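Local coordinates for putative secreted protein (Pseudomonas aeruginosa, PDB 3NPD) that is of unknown function but is a putative secreted, probably quorum-sensing-regulated virulence factor of a Pseudomonas-specific family, at residues A[106-109]-A[110-113]. Sequence-based numbering, arbitrary orientation. Where two conformers were deposited one is given.
Sequences RFDA and GSCR. With EDO (1,2-ethanediol), chain H.
D108 and S111 form a capping box, a local contact at the turn where strand 101-107 gives way to the short helix 109-112 close to the C-terminus. D108 is the N-cap, and each of the two residues bonds to the other's backbone N-H. The S111 amide donates to D108 OD1 over 3.0 Å and meets that oxygen nearly along its C-O axis. Going the other way, D108 N reaches S111 OG, also at 3.0 Å, in an almost straight bond of 166° at the hydrogen. The aspartate can fold back like this because its CG lies between the backbone N and the carbonyl carbon (chi1 67°), which swings OD1 over the first turn; its negative charge there probably suits the helix N-terminus. S111 OG also shares a hydrogen bond with O2 of an ethanediol molecule, probably from the crystallisation liquor, at 2.8 Å, so two bonds grip the hydroxyl oxygen. Beside the box, S111 CB sits at the edge of the F107 ring, near its plane, 4.0 Å from CD2. R113 N bonds to A109 O at 3.2 Å, in the carbonyl plane, while C112 N makes weak bonds to the carbonyls of D108 and A109. C112 ties the helix by a disulfide to C74, at the end of helix 62-74, whose R66 and L69 meet the F107 side chain; on the sheet side, F107 pairs through its backbone with L89 of strand 88-95.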
ATOM      1  N   ARG A 106       1.822  -7.129   0.456  1.00 13.34           N
ATOM      2  CA  ARG A 106       2.255  -6.668   1.766  1.00 13.09           C
ATOM      3  C   ARG A 106       3.752  -6.831   1.935  1.00 13.05           C
ATOM      4  O   ARG A 106       4.366  -7.861   1.527  1.00 14.29           O
ATOM      5  CB  ARG A 106       1.590  -7.471   2.865  1.00 12.53           C
ATOM      6  CG  ARG A 106       0.097  -7.350   2.806  1.00 12.84           C
ATOM      7  CD  ARG A 106      -0.639  -8.119   3.915  1.00 13.70           C
ATOM      8  NE  ARG A 106      -2.069  -7.826   3.774  1.00 14.44           N
ATOM      9  CZ  ARG A 106      -2.910  -8.391   2.903  1.00 12.56           C
ATOM     10  NH1 ARG A 106      -2.506  -9.314   2.066  1.00 15.87           N
ATOM     11  NH2 ARG A 106      -4.175  -7.974   2.819  1.00 13.98           N
ATOM     12  N   PHE A 107       4.331  -5.866   2.649  1.00 13.99           N
ATOM     13  CA  PHE A 107       5.758  -5.829   2.906  1.00 13.73           C
ATOM     14  C   PHE A 107       6.030  -5.499   4.352  1.00 14.38           C
ATOM     15  O   PHE A 107       5.467  -4.533   4.872  1.00 14.21           O
ATOM     16  CB  PHE A 107       6.454  -4.768   2.034  1.00 13.21           C
ATOM     17  CG  PHE A 107       6.234  -4.966   0.564  1.00 13.05           C
ATOM     18  CD1 PHE A 107       5.062  -4.432  -0.075  1.00 14.14           C
ATOM     19  CD2 PHE A 107       7.113  -5.741  -0.193  1.00 18.49           C
ATOM     20  CE1 PHE A 107       4.839  -4.661  -1.439  1.00 14.94           C
ATOM     21  CE2 PHE A 107       6.864  -5.969  -1.590  1.00 14.86           C
ATOM     22  CZ  PHE A 107       5.736  -5.438  -2.195  1.00 14.88           C
ATOM     23  N   ASP A 108       6.950  -6.238   4.990  1.00 15.14           N
ATOM     24  CA  ASP A 108       7.437  -5.923   6.350  1.00 13.18           C
ATOM     25  C   ASP A 108       8.954  -5.786   6.301  1.00 14.12           C
ATOM     26  O   ASP A 108       9.552  -5.866   5.204  1.00 17.01           O
ATOM     27  CB  ASP A 108       6.909  -6.896   7.427  1.00 15.36           C
ATOM     28  CG  ASP A 108       7.445  -8.339   7.306  1.00 18.19           C
ATOM     29  OD1 ASP A 108       8.279  -8.659   6.456  1.00 16.67           O
ATOM     30  OD2 ASP A 108       6.964  -9.177   8.110  1.00 25.14           O
ATOM     31  N   ALA A 109       9.580  -5.519   7.445  1.00 14.46           N
ATOM     32  CA  ALA A 109      11.035  -5.433   7.513  1.00 16.49           C
ATOM     33  C   ALA A 109      11.721  -6.649   6.870  1.00 17.80           C
ATOM     34  O   ALA A 109      12.667  -6.472   6.102  1.00 17.25           O
ATOM     35  CB  ALA A 109      11.541  -5.215   8.994  1.00 19.71           C
ATOM     36  N   GLY A 110      11.194  -7.850   7.156  1.00 19.12           N
ATOM     37  CA  GLY A 110      11.663  -9.107   6.575  1.00 20.18           C
ATOM     38  C   GLY A 110      11.666  -9.083   5.057  1.00 18.51           C
ATOM     39  O   GLY A 110      12.674  -9.486   4.404  1.00 18.89           O
ATOM     40  N   SER A 111      10.570  -8.611   4.469  1.00 20.00           N
ATOM     41  CA  SER A 111      10.467  -8.477   3.001  1.00 22.41           C
ATOM     42  C   SER A 111      11.617  -7.666   2.409  1.00 23.94           C
ATOM     43  O   SER A 111      12.194  -8.025   1.382  1.00 26.80           O
ATOM     44  CB  SER A 111       9.149  -7.792   2.591  1.00 20.32           C
ATOM     45  OG  SER A 111       8.018  -8.392   3.188  1.00 18.42           O
ATOM     46  N   CYS A 112      11.983  -6.594   3.087  1.00 25.14           N
ATOM     47  CA  CYS A 112      13.012  -5.693   2.576  1.00 28.85           C
ATOM     48  C   CYS A 112      14.418  -6.276   2.636  1.00 32.49           C
ATOM     49  O   CYS A 112      15.245  -6.003   1.743  1.00 36.79           O
ATOM     50  CB  CYS A 112      12.867  -4.299   3.199  1.00 23.54           C
ATOM     51  SG  CYS A 112      11.344  -3.556   2.650  1.00 28.29           S
ATOM     52  N   ARG A 113      14.655  -7.129   3.620  1.00 33.43           N
ATOM     53  CA  ARG A 113      15.925  -7.857   3.716  0.50 37.48           C
ATOM     54  C   ARG A 113      16.041  -8.876   2.601  1.00 39.47           C
ATOM     55  O   ARG A 113      17.080  -8.969   1.964  1.00 44.16           O
ATOM     56  CB  ARG A 113      16.049  -8.602   5.034  0.50 38.61           C
ATOM     57  CG  ARG A 113      16.141  -7.722   6.222  0.50 40.48           C
ATOM     58  CD  ARG A 113      16.749  -8.530   7.317  0.50 41.27           C
ATOM     59  NE  ARG A 113      15.704  -9.211   8.046  0.50 36.80           N
ATOM     60  CZ  ARG A 113      15.311 -10.467   7.885  0.50 33.17           C
ATOM     61  NH1 ARG A 113      15.884 -11.310   7.005  0.50 29.01           N
ATOM     62  NH2 ARG A 113      14.333 -10.874   8.679  0.50 30.11           N
TER
HETATM   63  C1  EDO H   7       9.448 -11.608   0.939  1.00 38.00           C
HETATM   64  O1  EDO H   7       8.925 -10.454   0.253  1.00 44.27           O
HETATM   65  C2  EDO H   7       8.406 -12.167   1.869  1.00 38.63           C
HETATM   66  O2  EDO H   7       8.093 -11.191   2.877  1.00 32.42           O